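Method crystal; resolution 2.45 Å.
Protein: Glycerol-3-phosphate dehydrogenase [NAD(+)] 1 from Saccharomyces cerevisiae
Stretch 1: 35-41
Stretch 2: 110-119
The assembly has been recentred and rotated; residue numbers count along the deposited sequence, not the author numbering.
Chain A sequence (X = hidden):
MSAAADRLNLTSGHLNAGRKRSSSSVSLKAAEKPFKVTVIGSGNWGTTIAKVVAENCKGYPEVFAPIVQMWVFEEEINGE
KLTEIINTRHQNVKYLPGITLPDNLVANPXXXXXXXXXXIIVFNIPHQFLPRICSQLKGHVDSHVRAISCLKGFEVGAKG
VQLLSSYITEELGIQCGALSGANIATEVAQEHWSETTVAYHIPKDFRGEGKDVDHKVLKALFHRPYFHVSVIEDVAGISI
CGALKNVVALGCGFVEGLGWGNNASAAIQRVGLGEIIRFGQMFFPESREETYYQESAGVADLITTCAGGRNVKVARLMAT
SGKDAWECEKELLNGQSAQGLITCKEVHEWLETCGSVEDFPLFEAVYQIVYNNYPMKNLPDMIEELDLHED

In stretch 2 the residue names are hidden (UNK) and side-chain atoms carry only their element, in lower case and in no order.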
# COMPACT_ATOMS: atom_id res chain seq x y z
N PHE A 35 -28.26 24.70 1.62
CA PHE A 35 -26.88 25.12 1.87
C PHE A 35 -26.19 25.82 0.71
O PHE A 35 -26.02 25.24 -0.36
CB PHE A 35 -26.03 23.97 2.43
CG PHE A 35 -26.57 23.33 3.69
CD1 PHE A 35 -26.65 24.05 4.88
CD2 PHE A 35 -26.97 22.00 3.69
CE1 PHE A 35 -27.16 23.45 6.04
CE2 PHE A 35 -27.48 21.40 4.85
CZ PHE A 35 -27.57 22.13 6.02
N LYS A 36 -25.79 27.09 0.94
CA LYS A 36 -25.06 27.90 -0.03
C LYS A 36 -23.57 27.56 0.11
O LYS A 36 -23.04 27.60 1.23
CB LYS A 36 -25.32 29.39 0.22
CG LYS A 36 -25.42 30.22 -1.06
CD LYS A 36 -25.99 31.62 -0.80
CE LYS A 36 -27.49 31.68 -0.96
NZ LYS A 36 -28.00 33.07 -0.77
N VAL A 37 -22.92 27.16 -0.99
CA VAL A 37 -21.51 26.74 -0.97
C VAL A 37 -20.59 27.73 -1.71
O VAL A 37 -20.90 28.15 -2.83
CB VAL A 37 -21.29 25.28 -1.47
CG1 VAL A 37 -19.95 24.72 -0.99
CG2 VAL A 37 -22.43 24.35 -1.03
N THR A 38 -19.47 28.09 -1.07
CA THR A 38 -18.44 28.96 -1.63
C THR A 38 -17.07 28.28 -1.55
O THR A 38 -16.71 27.72 -0.52
CB THR A 38 -18.46 30.36 -0.98
OG1 THR A 38 -19.71 30.99 -1.26
CG2 THR A 38 -17.32 31.27 -1.47
N VAL A 39 -16.31 28.35 -2.65
CA VAL A 39 -14.96 27.81 -2.76
C VAL A 39 -13.97 28.99 -2.79
O VAL A 39 -14.08 29.86 -3.66
CB VAL A 39 -14.80 26.87 -3.98
CG1 VAL A 39 -13.37 26.33 -4.10
CG2 VAL A 39 -15.79 25.72 -3.92
N ILE A 40 -13.04 29.03 -1.83
CA ILE A 40 -11.99 30.05 -1.77
C ILE A 40 -10.75 29.40 -2.41
O ILE A 40 -10.10 28.58 -1.75
CB ILE A 40 -11.72 30.52 -0.30
CG1 ILE A 40 -13.01 30.99 0.44
CG2 ILE A 40 -10.59 31.56 -0.22
CD1 ILE A 40 -13.84 32.15 -0.16
N GLY A 41 -10.50 29.68 -3.70
CA GLY A 41 -9.38 29.04 -4.38
C GLY A 41 -9.00 29.48 -5.77
O GLY A 41 -7.94 30.11 -5.95
N UNK A 110 -14.41 39.50 -5.33
CA UNK A 110 -14.50 40.02 -3.97
C UNK A 110 -14.66 38.87 -2.96
O UNK A 110 -15.64 38.12 -3.03
o UNK A 110 -15.56 43.09 -2.67
c UNK A 110 -15.67 41.85 -2.58
o UNK A 110 -15.86 41.25 -1.49
c UNK A 110 -15.66 41.03 -3.85
N UNK A 111 -13.69 38.74 -2.08
CA UNK A 111 -13.72 37.75 -1.05
C UNK A 111 -15.00 37.83 -0.27
O UNK A 111 -15.71 36.85 -0.15
c UNK A 111 -12.53 37.96 -0.12
c UNK A 111 -10.71 37.08 1.32
c UNK A 111 -12.08 36.82 0.77
c UNK A 111 -12.07 35.53 0.03
N UNK A 112 -15.29 39.00 0.28
CA UNK A 112 -16.43 39.17 1.15
C UNK A 112 -17.75 38.93 0.44
O UNK A 112 -18.68 38.43 1.02
c UNK A 112 -15.03 40.83 2.31
c UNK A 112 -16.42 40.55 1.77
c UNK A 112 -17.41 40.64 2.91
c UNK A 112 -14.19 39.64 2.19
N UNK A 113 -17.83 39.29 -0.83
CA UNK A 113 -19.08 39.10 -1.54
C UNK A 113 -19.38 37.62 -1.75
O UNK A 113 -20.52 37.19 -1.75
o UNK A 113 -21.44 39.68 -2.90
o UNK A 113 -20.46 39.82 -4.82
c UNK A 113 -19.08 39.84 -2.88
c UNK A 113 -20.41 39.78 -3.58
N UNK A 114 -18.32 36.84 -1.95
CA UNK A 114 -18.43 35.41 -2.21
C UNK A 114 -18.92 34.67 -0.95
O UNK A 114 -19.61 33.65 -1.06
o UNK A 114 -16.11 34.92 -1.66
c UNK A 114 -17.09 34.84 -2.68
N UNK A 115 -18.58 35.21 0.23
CA UNK A 115 -18.92 34.69 1.55
C UNK A 115 -20.30 35.20 2.06
O UNK A 115 -20.82 34.67 3.05
c UNK A 115 -18.09 35.15 3.97
c UNK A 115 -16.68 33.81 2.37
c UNK A 115 -17.70 34.93 2.51
N UNK A 116 -20.91 36.08 1.27
CA UNK A 116 -22.22 36.66 1.54
C UNK A 116 -23.17 35.63 2.06
O UNK A 116 -23.71 34.84 1.31
c UNK A 116 -24.80 38.42 1.28
c UNK A 116 -22.80 37.26 0.27
n UNK A 116 -26.96 39.10 0.14
c UNK A 116 -23.52 38.59 0.48
c UNK A 116 -25.82 39.53 1.02
N UNK A 117 -23.40 35.66 3.36
CA UNK A 117 -24.03 34.55 4.04
C UNK A 117 -23.99 33.27 3.23
O UNK A 117 -24.73 33.03 2.29
c UNK A 117 -25.41 34.87 4.62
o UNK A 117 -25.77 33.69 6.67
c UNK A 117 -25.43 34.77 6.14
o UNK A 117 -25.06 35.75 6.80
N UNK A 118 -23.07 32.44 3.66
CA UNK A 118 -22.70 31.25 3.00
C UNK A 118 -22.75 30.29 4.14
O UNK A 118 -22.54 30.66 5.28
c UNK A 118 -20.37 31.36 3.73
c UNK A 118 -20.91 30.34 1.55
c UNK A 118 -21.27 31.38 2.54
N UNK A 119 -23.03 29.04 3.83
CA UNK A 119 -23.23 27.99 4.83
C UNK A 119 -21.98 27.12 4.89
O UNK A 119 -21.51 26.83 5.99
c UNK A 119 -25.76 27.96 4.60
o UNK A 119 -26.19 28.30 5.72
c UNK A 119 -24.48 27.16 4.52
o UNK A 119 -26.34 28.26 3.53

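Position 110 carries two carbons, the second bearing two oxygens. This is a short carboxylate, and it stays clear of stretch 1. One oxygen accepts from the backbone N of position 113, which caps the helix that follows. The residue is Asp-110, and the capping bond from N of position 113 to Asp-110 OD1 is 2.9 Å.

Position 111 has four carbons, forked at the second. The first bond runs sideways, but the tip comes nearer to stretch 1, where one end carbon lies 3.8 Å from Ile-40 CD1. A fork one carbon out from CB marks leucine: Leu-111.

Position 112 also has four carbons, but the fork is at the first, and one arm is two carbons long. It touches nothing on stretch 1. That branching marks isoleucine: Ile-112.

Position 113 again shows two carbons, the second with two oxygens. It is exposed and out of reach of stretch 1. It is Asp-113, whose backbone N makes the capping bond to Asp-110.

Position 114 has one carbon and one oxygen. The side chain points toward the strand, and its CB lies 3.8 Å from Thr-38 CG2. The oxygen donates a very short hydrogen bond back to the helix backbone, 2.5 Å to Leu-111 O. A single hydroxyl on one carbon is serine. In Ser-114, chi1 is p, which turns OG back to that carbonyl.

Position 115 has three carbons, with CB carrying the other two. One of these methyls is 4.1 Å from Ile-40 CD1. This is Val-115.

Position 116 is a row of four carbons ending in nitrogen. It is exposed, and its side chain makes no contact with stretch 1. It is Lys-116, which also touches a crystal neighbour.

Position 117 has two carbons and a terminal pair of oxygens. The side chain does not contact the strand, but the backbone does: Lys-36 CD is 3.6 Å from O of this position. It is Asp-117.

Position 118 has three carbons, forked at CB. One methyl sits 3.1 Å from Thr-38 OG1 and 3.5 Å from Lys-36 O. The residue is Val-118, and that methyl is CG2.

Position 119 has two carbons, the second with two oxygens, and points toward the strand. One oxygen accepts from the backbone N of Lys-36, and CB lies at the edge of the Phe-35 ring, 3.8 Å from CD1. This is Asp-119.

The contact sets the strand against a helix running roughly antiparallel to it, at 153°, and against the loop that follows the helix. Two hydrogen bonds fix one end: Lys-36 N to Asp-119 OD2 at 2.9 Å, nearly straight at 178°, and Asp-119 N to Lys-36 O at 3.0 Å. Further along, Thr-38 OG1 donates to Ser-114 O at 2.7 Å. At the far end Ile-40 packs its CD1 against Leu-111 and Val-115. Val-37 and Val-39 point away, whereas Lys-36 and Thr-38 point toward the other stretch; Ile-40 starts sideways and its end comes nearer.

Stretch 2 (110-119) DLIDSVKDVD
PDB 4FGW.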